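Local structure of esterase A (Caulobacter crescentus, 5GKV) at residues A[22-27]-A[53-58]; A[28-33]-A[376-381]; A[135-140]-A[151-156]; A[142-147]-A[171-176]. The protein probably hydrolyses ester bonds as a serine esterase of the beta-lactamase and penicillin-binding-protein family. All coordinates share one frame; numbering follows the deposited sequence.

Contact 1 of 4, residues A[22-27]-A[53-58]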
loop_
_atom_site.group_PDB
_atom_site.type_symbol
_atom_site.label_atom_id
_atom_site.label_comp_id
_atom_site.label_asym_id
_atom_site.label_seq_id
_atom_site.Cartn_x
_atom_site.Cartn_y
_atom_site.Cartn_z
ATOM N N ASP A 22 -29.592 1.439 -1.991
ATOM C CA ASP A 22 -30.169 2.770 -2.153
ATOM C C ASP A 22 -29.453 3.823 -1.298
ATOM O O ASP A 22 -29.295 4.978 -1.718
ATOM C CB ASP A 22 -31.655 2.690 -1.806
ATOM C CG ASP A 22 -32.332 4.042 -1.783
ATOM O OD1 ASP A 22 -32.536 4.615 -2.884
ATOM O OD2 ASP A 22 -32.674 4.512 -0.666
ATOM N N ARG A 23 -29.010 3.444 -0.096
ATOM C CA ARG A 23 -28.325 4.412 0.757
ATOM C C ARG A 23 -27.095 5.004 0.076
ATOM O O ARG A 23 -26.761 6.174 0.309
ATOM C CB ARG A 23 -27.922 3.765 2.075
ATOM C CG ARG A 23 -27.122 4.697 2.969
ATOM C CD ARG A 23 -27.086 4.195 4.382
ATOM N NE ARG A 23 -26.806 5.278 5.311
ATOM C CZ ARG A 23 -26.190 5.109 6.476
ATOM N NH1 ARG A 23 -25.779 3.896 6.841
ATOM N NH2 ARG A 23 -25.969 6.155 7.266
ATOM N N PHE A 24 -26.426 4.230 -0.787
ATOM C CA PHE A 24 -25.173 4.657 -1.400
ATOM C C PHE A 24 -25.327 4.954 -2.891
ATOM O O PHE A 24 -24.358 4.861 -3.651
ATOM C CB PHE A 24 -24.082 3.613 -1.154
ATOM C CG PHE A 24 -23.698 3.483 0.298
ATOM C CD1 PHE A 24 -22.854 4.404 0.885
ATOM C CD2 PHE A 24 -24.190 2.447 1.075
ATOM C CE1 PHE A 24 -22.496 4.302 2.216
ATOM C CE2 PHE A 24 -23.848 2.339 2.407
ATOM C CZ PHE A 24 -22.999 3.265 2.981
ATOM N N ALA A 25 -26.532 5.358 -3.315
ATOM C CA ALA A 25 -26.757 5.672 -4.723
ATOM C C ALA A 25 -25.769 6.708 -5.243
ATOM O O ALA A 25 -25.378 6.649 -6.407
ATOM C CB ALA A 25 -28.196 6.161 -4.943
ATOM N N ALA A 26 -25.362 7.671 -4.406
ATOM C CA ALA A 26 -24.394 8.670 -4.861
ATOM C C ALA A 26 -23.068 8.032 -5.274
ATOM O O ALA A 26 -22.394 8.522 -6.193
ATOM C CB ALA A 26 -24.147 9.716 -3.764
ATOM N N VAL A 27 -22.675 6.948 -4.609
ATOM C CA VAL A 27 -21.436 6.272 -4.987
ATOM C C VAL A 27 -21.548 5.715 -6.401
ATOM O O VAL A 27 -20.639 5.882 -7.222
ATOM C CB VAL A 27 -21.090 5.172 -3.970
ATOM C CG1 VAL A 27 -19.807 4.464 -4.387
ATOM C CG2 VAL A 27 -20.900 5.795 -2.580
ATOM N N VAL A 53 -18.611 -5.570 3.678
ATOM C CA VAL A 53 -18.681 -4.841 2.408
ATOM C C VAL A 53 -20.138 -4.495 2.109
ATOM O O VAL A 53 -20.995 -5.382 2.050
ATOM C CB VAL A 53 -18.059 -5.668 1.274
ATOM C CG1 VAL A 53 -18.311 -4.998 -0.077
ATOM C CG2 VAL A 53 -16.558 -5.843 1.509
ATOM N N VAL A 54 -20.433 -3.201 1.932
ATOM C CA VAL A 54 -21.791 -2.778 1.604
ATOM C C VAL A 54 -21.912 -2.246 0.179
ATOM O O VAL A 54 -22.991 -2.357 -0.418
ATOM C CB VAL A 54 -22.336 -1.746 2.618
ATOM C CG1 VAL A 54 -22.510 -2.387 3.989
ATOM C CG2 VAL A 54 -21.431 -0.524 2.708
ATOM N N VAL A 55 -20.850 -1.683 -0.387
ATOM C CA VAL A 55 -20.817 -1.272 -1.786
ATOM C C VAL A 55 -19.687 -2.036 -2.450
ATOM O O VAL A 55 -18.579 -2.092 -1.914
ATOM C CB VAL A 55 -20.586 0.242 -1.944
ATOM C CG1 VAL A 55 -20.515 0.632 -3.445
ATOM C CG2 VAL A 55 -21.654 1.043 -1.199
ATOM N N ASP A 56 -19.964 -2.623 -3.607
ATOM C CA ASP A 56 -18.929 -3.320 -4.368
ATOM C C ASP A 56 -19.314 -3.182 -5.838
ATOM O O ASP A 56 -20.137 -3.954 -6.338
ATOM C CB ASP A 56 -18.823 -4.775 -3.920
ATOM C CG ASP A 56 -17.859 -5.588 -4.767
ATOM O OD1 ASP A 56 -16.974 -4.991 -5.414
ATOM O OD2 ASP A 56 -17.993 -6.841 -4.782
ATOM N N LEU A 57 -18.752 -2.180 -6.508
ATOM C CA LEU A 57 -19.116 -1.856 -7.882
ATOM C C LEU A 57 -17.956 -2.130 -8.826
ATOM O O LEU A 57 -16.803 -1.833 -8.501
ATOM C CB LEU A 57 -19.526 -0.392 -8.015
ATOM C CG LEU A 57 -20.819 0.005 -7.315
ATOM C CD1 LEU A 57 -20.965 1.502 -7.430
ATOM C CD2 LEU A 57 -22.010 -0.718 -7.938
ATOM N N MET A 58 -18.288 -2.649 -10.011
ATOM C CA MET A 58 -17.337 -3.011 -11.056
ATOM C C MET A 58 -17.706 -2.295 -12.346
ATOM O O MET A 58 -18.888 -2.142 -12.653
ATOM C CB MET A 58 -17.353 -4.524 -11.301
ATOM C CG MET A 58 -16.763 -5.354 -10.151
ATOM S SD MET A 58 -17.265 -7.083 -10.292
ATOM C CE MET A 58 -18.998 -6.929 -9.806
#
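Phe24 and Val27 pack against Val54, Val55 and Leu57, laying the start of helix 25-35 on one face of the antiparallel sheet of the beta-lactamase fold. The strand side owes its shape to a classic beta bulge: Val54 and Val55 both face Phe47 of the adjacent strand 42-49, and both direct their side chains toward the helix, where regular alternation would turn one of them the other way. The aromatic part of the contact is centred on Phe24, the N-cap residue of the helix. Its CG lies anti to the carbonyl carbon (chi1 -66°), and CG is 3.5 Å from Val55 CG2, which is equally near Phe24 CB. Farther out on the ring, Phe24 CE2 is 3.8 Å from Val54 CG2, so the two bulge valines share the root and the far part of one ring, each approaching obliquely. The aliphatic part continues three residues on, about one turn into the helix, where Val27 meets Val55 and, more loosely, Leu57. Phe24 also touches Ile49, and Val27 touches Phe45, both of strand 42-49. At the helix start, main-chain Val27 N bonds to Phe24 O at 2.8 Å. Across the interface, Val27 CG1 stands 4.0 Å from Val55 CG1.

Contact 2 of 4, residues A[28-33]-A[376-381]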
loop_
_atom_site.group_PDB
_atom_site.type_symbol
_atom_site.label_atom_id
_atom_site.label_comp_id
_atom_site.label_asym_id
_atom_site.label_seq_id
_atom_site.Cartn_x
_atom_site.Cartn_y
_atom_site.Cartn_z
ATOM N N ARG A 28 -22.669 5.044 -6.709
ATOM C CA ARG A 28 -22.852 4.518 -8.063
ATOM C C ARG A 28 -22.829 5.639 -9.095
ATOM O O ARG A 28 -22.243 5.488 -10.175
ATOM C CB ARG A 28 -24.161 3.721 -8.169
ATOM C CG ARG A 28 -24.395 3.124 -9.567
ATOM C CD ARG A 28 -25.779 2.492 -9.731
ATOM N NE ARG A 28 -26.105 1.401 -8.795
ATOM C CZ ARG A 28 -25.934 0.094 -9.033
ATOM N NH1 ARG A 28 -25.395 -0.336 -10.172
ATOM N NH2 ARG A 28 -26.297 -0.801 -8.119
ATOM N N GLU A 29 -23.443 6.784 -8.774
ATOM C CA GLU A 29 -23.444 7.911 -9.707
ATOM C C GLU A 29 -22.027 8.395 -9.996
ATOM O O GLU A 29 -21.658 8.619 -11.160
ATOM C CB GLU A 29 -24.274 9.060 -9.136
ATOM C CG GLU A 29 -25.759 8.784 -9.074
ATOM C CD GLU A 29 -26.459 9.069 -10.394
ATOM O OE1 GLU A 29 -25.931 9.881 -11.192
ATOM O OE2 GLU A 29 -27.538 8.487 -10.623
ATOM N N VAL A 30 -21.230 8.591 -8.943
ATOM C CA VAL A 30 -19.850 9.048 -9.105
ATOM C C VAL A 30 -19.027 8.009 -9.851
ATOM O O VAL A 30 -18.234 8.347 -10.745
ATOM C CB VAL A 30 -19.238 9.377 -7.732
ATOM C CG1 VAL A 30 -17.731 9.630 -7.857
ATOM C CG2 VAL A 30 -19.950 10.608 -7.119
ATOM N N PHE A 31 -19.213 6.728 -9.496
ATOM C CA PHE A 31 -18.533 5.630 -10.175
ATOM C C PHE A 31 -18.821 5.661 -11.672
ATOM O O PHE A 31 -17.901 5.652 -12.495
ATOM C CB PHE A 31 -18.979 4.302 -9.543
ATOM C CG PHE A 31 -18.124 3.108 -9.897
ATOM C CD1 PHE A 31 -16.887 2.914 -9.300
ATOM C CD2 PHE A 31 -18.582 2.167 -10.799
ATOM C CE1 PHE A 31 -16.102 1.798 -9.613
ATOM C CE2 PHE A 31 -17.810 1.044 -11.122
ATOM C CZ PHE A 31 -16.569 0.859 -10.519
ATOM N N GLU A 32 -20.101 5.719 -12.043
ATOM C CA GLU A 32 -20.448 5.835 -13.458
ATOM C C GLU A 32 -19.776 7.043 -14.104
ATOM O O GLU A 32 -19.281 6.953 -15.229
ATOM C CB GLU A 32 -21.970 5.916 -13.615
ATOM C CG GLU A 32 -22.422 6.245 -15.033
ATOM C CD GLU A 32 -23.944 6.354 -15.144
ATOM O OE1 GLU A 32 -24.415 7.182 -15.960
ATOM O OE2 GLU A 32 -24.650 5.607 -14.425
ATOM N N GLN A 33 -19.750 8.185 -13.411
ATOM C CA GLN A 33 -19.134 9.370 -13.999
ATOM C C GLN A 33 -17.631 9.196 -14.211
ATOM O O GLN A 33 -17.098 9.727 -15.194
ATOM C CB GLN A 33 -19.400 10.602 -13.137
ATOM C CG GLN A 33 -18.941 11.922 -13.786
ATOM C CD GLN A 33 -19.860 12.333 -14.930
ATOM O OE1 GLN A 33 -21.082 12.168 -14.847
ATOM N NE2 GLN A 33 -19.275 12.847 -16.010
ATOM N N VAL A 376 -10.837 9.745 -4.731
ATOM C CA VAL A 376 -11.277 10.736 -3.748
ATOM C C VAL A 376 -12.771 11.014 -3.898
ATOM O O VAL A 376 -13.510 11.058 -2.904
ATOM C CB VAL A 376 -10.435 12.016 -3.871
ATOM C CG1 VAL A 376 -10.918 13.067 -2.887
ATOM C CG2 VAL A 376 -8.947 11.694 -3.628
ATOM N N ARG A 377 -13.239 11.193 -5.135
ATOM C CA ARG A 377 -14.660 11.464 -5.360
ATOM C C ARG A 377 -15.524 10.310 -4.868
ATOM O O ARG A 377 -16.621 10.528 -4.338
ATOM C CB ARG A 377 -14.937 11.703 -6.846
ATOM C CG ARG A 377 -14.385 12.996 -7.433
ATOM C CD ARG A 377 -14.957 13.220 -8.861
ATOM N NE ARG A 377 -14.389 12.294 -9.849
ATOM C CZ ARG A 377 -13.295 12.553 -10.564
ATOM N NH1 ARG A 377 -12.669 13.720 -10.419
ATOM N NH2 ARG A 377 -12.837 11.662 -11.441
ATOM N N LEU A 378 -15.064 9.068 -5.061
ATOM C CA LEU A 378 -15.837 7.909 -4.616
ATOM C C LEU A 378 -15.931 7.863 -3.095
ATOM O O LEU A 378 -17.014 7.647 -2.532
ATOM C CB LEU A 378 -15.210 6.609 -5.150
ATOM C CG LEU A 378 -15.392 6.366 -6.656
ATOM C CD1 LEU A 378 -14.473 5.234 -7.153
ATOM C CD2 LEU A 378 -16.881 6.057 -6.975
ATOM N N ILE A 379 -14.803 8.073 -2.415
ATOM C CA ILE A 379 -14.788 8.037 -0.955
ATOM C C ILE A 379 -15.635 9.172 -0.393
ATOM O O ILE A 379 -16.359 9.002 0.593
ATOM C CB ILE A 379 -13.335 8.087 -0.444
ATOM C CG1 ILE A 379 -12.585 6.808 -0.871
ATOM C CG2 ILE A 379 -13.284 8.251 1.078
ATOM C CD1 ILE A 379 -11.066 6.892 -0.700
ATOM N N GLU A 380 -15.563 10.345 -1.015
ATOM C CA GLU A 380 -16.362 11.466 -0.529
ATOM C C GLU A 380 -17.851 11.193 -0.716
ATOM O O GLU A 380 -18.661 11.484 0.174
ATOM C CB GLU A 380 -15.913 12.755 -1.235
ATOM C CG GLU A 380 -14.493 13.151 -0.782
ATOM C CD GLU A 380 -13.987 14.452 -1.385
ATOM O OE1 GLU A 380 -14.504 14.861 -2.444
ATOM O OE2 GLU A 380 -13.069 15.070 -0.789
ATOM N N ALA A 381 -18.229 10.571 -1.832
ATOM C CA ALA A 381 -19.626 10.187 -2.015
ATOM C C ALA A 381 -20.066 9.155 -0.985
ATOM O O ALA A 381 -21.216 9.181 -0.512
ATOM C CB ALA A 381 -19.846 9.635 -3.427
#
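Val30 projects from helix 28-33 into a hollow formed by Arg377, Leu378 and Ala381 of helix 376-381. This is the pairing of N- and C-terminal helices on one face of the central sheet, a hallmark of the beta-lactamase and penicillin-binding-protein fold. The short axes run antiparallel at 169° and approach to 9.0 Å, with the backbones nearest at Val30 and Leu378. The valine's two branches divide the hollow. CG1, anti to the backbone N (chi1 170°), lies 3.6 Å from Arg377 CB and 3.8 Å from Leu378 CD2. CG2 reaches toward the next turn, 3.8 Å from Ala381 CB, whose small methyl forms that wall of the hollow. Leu378 is the reciprocal bump: it slides past Val30 in the opposite direction and lodges its CD2 methyl beside the backbone of Phe31. The same leucine follows the edge of the Phe31 ring, with CD1 near the ring plane and 4.0 Å from Phe31 CD1. Phe45 of strand 42-49 lies against both Phe31 and Leu378, joining the helix pair to the sheet. Arg377 contributes its aliphatic base here, while its NH2 bonds to Asn34 OD1. The CD2 methyl of Leu378 comes to 3.5 Å from Phe31 N.

Contact 3 of 4, residues A[135-140]-A[151-156]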
loop_
_atom_site.group_PDB
_atom_site.type_symbol
_atom_site.label_atom_id
_atom_site.label_comp_id
_atom_site.label_asym_id
_atom_site.label_seq_id
_atom_site.Cartn_x
_atom_site.Cartn_y
_atom_site.Cartn_z
ATOM N N PHE A 135 18.826 3.732 -3.877
ATOM C CA PHE A 135 20.273 3.610 -3.998
ATOM C C PHE A 135 20.814 4.775 -4.828
ATOM O O PHE A 135 20.435 4.919 -5.993
ATOM C CB PHE A 135 20.643 2.281 -4.640
ATOM C CG PHE A 135 20.155 1.056 -3.870
ATOM C CD1 PHE A 135 20.559 0.830 -2.559
ATOM C CD2 PHE A 135 19.317 0.130 -4.475
ATOM C CE1 PHE A 135 20.122 -0.303 -1.857
ATOM C CE2 PHE A 135 18.870 -1.007 -3.780
ATOM C CZ PHE A 135 19.272 -1.218 -2.478
ATOM N N PRO A 136 21.687 5.631 -4.272
ATOM C CA PRO A 136 22.236 6.738 -5.077
ATOM C C PRO A 136 23.326 6.309 -6.046
ATOM O O PRO A 136 23.557 7.006 -7.040
ATOM C CB PRO A 136 22.794 7.695 -4.017
ATOM C CG PRO A 136 23.258 6.770 -2.936
ATOM C CD PRO A 136 22.220 5.634 -2.897
ATOM N N ASP A 137 23.978 5.181 -5.801
ATOM C CA ASP A 137 25.143 4.724 -6.540
ATOM C C ASP A 137 24.756 3.683 -7.586
ATOM O O ASP A 137 23.738 2.995 -7.467
ATOM C CB ASP A 137 26.164 4.125 -5.575
ATOM C CG ASP A 137 25.605 2.914 -4.830
ATOM O OD1 ASP A 137 24.530 3.047 -4.190
ATOM O OD2 ASP A 137 26.223 1.825 -4.913
ATOM N N GLU A 138 25.611 3.555 -8.602
ATOM C CA GLU A 138 25.361 2.654 -9.723
ATOM C C GLU A 138 24.948 1.268 -9.236
ATOM O O GLU A 138 25.598 0.679 -8.375
ATOM C CB GLU A 138 26.618 2.565 -10.600
ATOM C CG GLU A 138 26.538 1.526 -11.708
ATOM C CD GLU A 138 25.915 2.069 -12.987
ATOM O OE1 GLU A 138 25.904 3.309 -13.149
ATOM O OE2 GLU A 138 25.438 1.252 -13.805
ATOM N N THR A 139 23.849 0.753 -9.777
ATOM C CA THR A 139 23.290 -0.491 -9.273
ATOM C C THR A 139 22.671 -1.268 -10.423
ATOM O O THR A 139 22.032 -0.683 -11.303
ATOM C CB THR A 139 22.237 -0.222 -8.177
ATOM O OG1 THR A 139 22.826 0.554 -7.120
ATOM C CG2 THR A 139 21.695 -1.538 -7.597
ATOM N N ASP A 140 22.886 -2.580 -10.416
ATOM C CA ASP A 140 22.244 -3.467 -11.373
ATOM C C ASP A 140 20.734 -3.343 -11.208
ATOM O O ASP A 140 20.231 -3.525 -10.092
ATOM C CB ASP A 140 22.704 -4.909 -11.132
ATOM C CG ASP A 140 22.059 -5.921 -12.086
ATOM O OD1 ASP A 140 21.104 -5.581 -12.821
ATOM O OD2 ASP A 140 22.511 -7.089 -12.089
ATOM N N CYS A 151 18.734 -6.559 0.350
ATOM C CA CYS A 151 18.846 -6.291 1.785
ATOM C C CYS A 151 20.292 -6.039 2.192
ATOM O O CYS A 151 20.565 -5.199 3.060
ATOM C CB CYS A 151 18.268 -7.453 2.603
ATOM S SG CYS A 151 16.473 -7.701 2.403
ATOM N N ALA A 152 21.232 -6.773 1.599
ATOM C CA ALA A 152 22.635 -6.554 1.932
ATOM C C ALA A 152 23.067 -5.146 1.543
ATOM O O ALA A 152 23.777 -4.471 2.301
ATOM C CB ALA A 152 23.510 -7.603 1.244
ATOM N N LYS A 153 22.614 -4.670 0.381
ATOM C CA LYS A 153 22.987 -3.327 -0.055
ATOM C C LYS A 153 22.374 -2.262 0.849
ATOM O O LYS A 153 23.032 -1.267 1.179
ATOM C CB LYS A 153 22.575 -3.118 -1.512
ATOM C CG LYS A 153 23.192 -1.864 -2.145
ATOM C CD LYS A 153 22.909 -1.798 -3.629
ATOM C CE LYS A 153 23.360 -0.472 -4.217
ATOM N NZ LYS A 153 24.802 -0.224 -4.016
ATOM N N LEU A 154 21.122 -2.461 1.274
ATOM C CA LEU A 154 20.502 -1.543 2.227
ATOM C C LEU A 154 21.232 -1.571 3.566
ATOM O O LEU A 154 21.506 -0.520 4.164
ATOM C CB LEU A 154 19.019 -1.898 2.411
ATOM C CG LEU A 154 18.073 -1.569 1.250
ATOM C CD1 LEU A 154 16.671 -2.225 1.400
ATOM C CD2 LEU A 154 17.910 -0.053 1.094
ATOM N N ALA A 155 21.545 -2.773 4.063
ATOM C CA ALA A 155 22.230 -2.880 5.344
ATOM C C ALA A 155 23.554 -2.129 5.332
ATOM O O ALA A 155 23.957 -1.563 6.356
ATOM C CB ALA A 155 22.456 -4.351 5.703
ATOM N N ALA A 156 24.221 -2.084 4.184
ATOM C CA ALA A 156 25.515 -1.425 4.081
ATOM C C ALA A 156 25.410 0.058 3.753
ATOM O O ALA A 156 26.416 0.766 3.842
ATOM C CB ALA A 156 26.368 -2.116 3.019
#
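Lys153 reaches from helix 147-156 to the loop 135-140, its methylenes lying on Phe135 and its ammonium group meeting Asp137. The salt bridge is short, with Lys153 NZ 2.6 Å from Asp137 OD2, and it uses the syn lone pair of that oxygen; the side chains meet tip to tip. Before reaching the carboxylate, the lysine chain crosses one face of the Phe135 ring. CD sits 3.6 Å from the ring centroid and 13° off the normal, the geometry of a CH-pi contact, while Lys153 CG is 3.5 Å from Phe135 CE1. The chain is extended as far as CE, then bends at chi4 (59°), and this last torsion places NZ. Thr139 lies against the end of the lysine chain, with OG1 3.1 Å from Lys153 CE, and Ile143 also packs directly on that chain. Leu154 adds a second apolar contact, its CD2 3.7 Å from Phe135 CE1 at an oblique approach.

Outward from this first shell, the Thr139 hydroxyl donates to Asp137 O at 2.6 Å, a bond that ties the two loop residues together close to the carboxylate. Farther out, Trp245 NE1 bonds to Phe135 O. Leu154 also touches Thr173, Tyr176 and Leu177 of helix 173-186. The contact thus combines a CH-pi contact along the lysine chain with a salt bridge at its end, fastening an irregular loop to a helix in the helical region of this beta-lactamase-type fold.

Contact 4 of 4, residues A[142-147]-A[171-176]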
loop_
_atom_site.group_PDB
_atom_site.type_symbol
_atom_site.label_atom_id
_atom_site.label_comp_id
_atom_site.label_asym_id
_atom_site.label_seq_id
_atom_site.Cartn_x
_atom_site.Cartn_y
_atom_site.Cartn_z
ATOM N N ALA A 142 18.431 -5.329 -11.894
ATOM C CA ALA A 142 17.789 -6.585 -11.517
ATOM C C ALA A 142 18.057 -6.974 -10.068
ATOM O O ALA A 142 17.636 -8.061 -9.647
ATOM C CB ALA A 142 18.242 -7.720 -12.444
ATOM N N ILE A 143 18.747 -6.120 -9.299
ATOM C CA ILE A 143 19.051 -6.456 -7.910
ATOM C C ILE A 143 17.773 -6.730 -7.142
ATOM O O ILE A 143 17.745 -7.598 -6.260
ATOM C CB ILE A 143 19.880 -5.337 -7.235
ATOM C CG1 ILE A 143 20.375 -5.801 -5.864
ATOM C CG2 ILE A 143 19.061 -4.065 -7.100
ATOM C CD1 ILE A 143 21.293 -4.809 -5.161
ATOM N N TRP A 144 16.683 -6.038 -7.503
ATOM C CA TRP A 144 15.426 -6.149 -6.773
ATOM C C TRP A 144 14.876 -7.574 -6.793
ATOM O O TRP A 144 14.123 -7.953 -5.892
ATOM C CB TRP A 144 14.400 -5.173 -7.354
ATOM C CG TRP A 144 14.870 -3.721 -7.449
ATOM C CD1 TRP A 144 15.177 -3.027 -8.591
ATOM C CD2 TRP A 144 15.075 -2.808 -6.359
ATOM N NE1 TRP A 144 15.552 -1.738 -8.278
ATOM C CE2 TRP A 144 15.500 -1.579 -6.914
ATOM C CE3 TRP A 144 14.939 -2.910 -4.966
ATOM C CZ2 TRP A 144 15.785 -0.459 -6.125
ATOM C CZ3 TRP A 144 15.231 -1.797 -4.181
ATOM C CH2 TRP A 144 15.648 -0.587 -4.765
ATOM N N PHE A 145 15.235 -8.377 -7.803
ATOM C CA PHE A 145 14.800 -9.771 -7.864
ATOM C C PHE A 145 15.661 -10.709 -7.027
ATOM O O PHE A 145 15.383 -11.914 -6.985
ATOM C CB PHE A 145 14.778 -10.252 -9.316
ATOM C CG PHE A 145 13.758 -9.554 -10.155
ATOM C CD1 PHE A 145 12.425 -9.940 -10.110
ATOM C CD2 PHE A 145 14.121 -8.497 -10.976
ATOM C CE1 PHE A 145 11.478 -9.293 -10.875
ATOM C CE2 PHE A 145 13.174 -7.848 -11.751
ATOM C CZ PHE A 145 11.852 -8.245 -11.699
ATOM N N ASP A 146 16.687 -10.191 -6.363
ATOM C CA ASP A 146 17.555 -10.958 -5.481
ATOM C C ASP A 146 17.360 -10.386 -4.081
ATOM O O ASP A 146 18.055 -9.440 -3.698
ATOM C CB ASP A 146 19.015 -10.865 -5.946
ATOM C CG ASP A 146 19.971 -11.657 -5.067
ATOM O OD1 ASP A 146 19.630 -12.000 -3.913
ATOM O OD2 ASP A 146 21.094 -11.924 -5.538
ATOM N N TRP A 147 16.423 -10.974 -3.327
ATOM C CA TRP A 147 16.082 -10.472 -1.997
ATOM C C TRP A 147 17.324 -10.233 -1.146
ATOM O O TRP A 147 17.501 -9.151 -0.572
ATOM C CB TRP A 147 15.142 -11.445 -1.281
ATOM C CG TRP A 147 14.669 -10.898 0.025
ATOM C CD1 TRP A 147 15.246 -11.074 1.255
ATOM C CD2 TRP A 147 13.534 -10.055 0.228
ATOM N NE1 TRP A 147 14.522 -10.401 2.213
ATOM C CE2 TRP A 147 13.472 -9.760 1.603
ATOM C CE3 TRP A 147 12.563 -9.516 -0.627
ATOM C CZ2 TRP A 147 12.478 -8.944 2.147
ATOM C CZ3 TRP A 147 11.572 -8.712 -0.090
ATOM C CH2 TRP A 147 11.533 -8.436 1.291
ATOM N N PRO A 171 10.079 4.407 -2.059
ATOM C CA PRO A 171 9.027 3.737 -2.856
ATOM C C PRO A 171 9.250 2.240 -3.052
ATOM O O PRO A 171 8.270 1.492 -3.115
ATOM C CB PRO A 171 9.051 4.496 -4.191
ATOM C CG PRO A 171 10.422 5.067 -4.282
ATOM C CD PRO A 171 10.832 5.389 -2.857
ATOM N N VAL A 172 10.489 1.777 -3.162
ATOM C CA VAL A 172 10.785 0.362 -3.363
ATOM C C VAL A 172 11.489 -0.244 -2.150
ATOM O O VAL A 172 11.125 -1.326 -1.681
ATOM C CB VAL A 172 11.618 0.153 -4.648
ATOM C CG1 VAL A 172 11.785 -1.336 -4.925
ATOM C CG2 VAL A 172 10.979 0.888 -5.838
ATOM N N THR A 173 12.499 0.450 -1.624
ATOM C CA THR A 173 13.327 -0.103 -0.557
ATOM C C THR A 173 12.530 -0.411 0.706
ATOM O O THR A 173 12.909 -1.313 1.462
ATOM C CB THR A 173 14.468 0.866 -0.229
ATOM O OG1 THR A 173 13.912 2.146 0.106
ATOM C CG2 THR A 173 15.386 1.017 -1.449
ATOM N N TYR A 174 11.435 0.322 0.953
ATOM C CA TYR A 174 10.612 0.075 2.137
ATOM C C TYR A 174 10.182 -1.378 2.237
ATOM O O TYR A 174 10.098 -1.926 3.339
ATOM C CB TYR A 174 9.381 0.980 2.115
ATOM C CG TYR A 174 8.207 0.631 3.034
ATOM C CD1 TYR A 174 7.276 -0.338 2.668
ATOM C CD2 TYR A 174 7.975 1.346 4.216
ATOM C CE1 TYR A 174 6.177 -0.629 3.465
ATOM C CE2 TYR A 174 6.872 1.061 5.027
ATOM C CZ TYR A 174 5.965 0.076 4.628
ATOM O OH TYR A 174 4.847 -0.238 5.401
ATOM N N GLY A 175 9.856 -2.003 1.104
ATOM C CA GLY A 175 9.358 -3.366 1.152
ATOM C C GLY A 175 10.411 -4.345 1.613
ATOM O O GLY A 175 10.093 -5.353 2.254
ATOM N N TYR A 176 11.678 -4.058 1.309
ATOM C CA TYR A 176 12.770 -4.900 1.765
ATOM C C TYR A 176 13.104 -4.620 3.223
ATOM O O TYR A 176 13.409 -5.551 3.978
ATOM C CB TYR A 176 13.988 -4.704 0.859
ATOM C CG TYR A 176 13.699 -5.066 -0.583
ATOM C CD1 TYR A 176 13.097 -4.147 -1.452
ATOM C CD2 TYR A 176 14.008 -6.340 -1.081
ATOM C CE1 TYR A 176 12.827 -4.478 -2.768
ATOM C CE2 TYR A 176 13.743 -6.678 -2.403
ATOM C CZ TYR A 176 13.151 -5.742 -3.243
ATOM O OH TYR A 176 12.870 -6.058 -4.559
#
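Trp144, Trp147 and Tyr176 form an aromatic cluster that joins the 142-147 segment, leading into helix 147-156, to the start of helix 173-186 in the helical region of the beta-lactamase-type fold. Tyr176, its CG anti to the carbonyl carbon (chi1 -60°), enters between the two indoles. Its centroid lies 4.8 Å from that of the Trp147 six-membered ring, with planes at 34°, and Tyr176 CD2 stands over one indole face, 3.5 Å from Trp147 CE3. The Trp144 pairing is also oblique, with Tyr176 CE1 near the indole edge, 3.4 Å from Trp144 CE3. One face of Trp144 receives Val172 CG1, 3.6 Å from the six-membered ring's centroid in a CH-pi contact; the opposite face carries Ile143 CG2. Thr173 CG2 reaches the indole edge in its plane, 3.7 Å from Trp144 CH2. Trp144 NE1 bonds to Trp245 O, and Trp147 NE1 to Glu180 OE1. Next to Val172, Pro171 O bonds to Lys83 NZ, consistent with the lysine of the family's SxxK motif. Across the contact, Tyr176 OH donates to Trp144 O at 2.6 Å with a C=O...donor angle of 116°. This short bond gives the buried phenol an acceptor and ties the ring's outer end to the backbone between the indoles.

Overall arrangement
The contacts form two touching pairs on opposite sides of the chain's centre. Contacts 1 and 2, with centres about 9 Å apart, share helix 25-35, which meets strand 52-60 in the first and helix 373-384 in the second; Leu57 CD1 lies 3.6 Å from Arg28 CA. Contacts 3 and 4, with centres about 10 Å apart, touch through Phe135 CE2 and Trp144 CH2 at 3.4 Å and involve successive helices 147-156 and 173-186. About 45 Å separates the centres of contacts 1 and 3. Along the chain, each pair's segments alternate; contact 1 closes before contacts 3 and 4 open, both nested inside contact 2's loop, so the chain's ends complete the sheet region while intervening sequence builds the distant helical region.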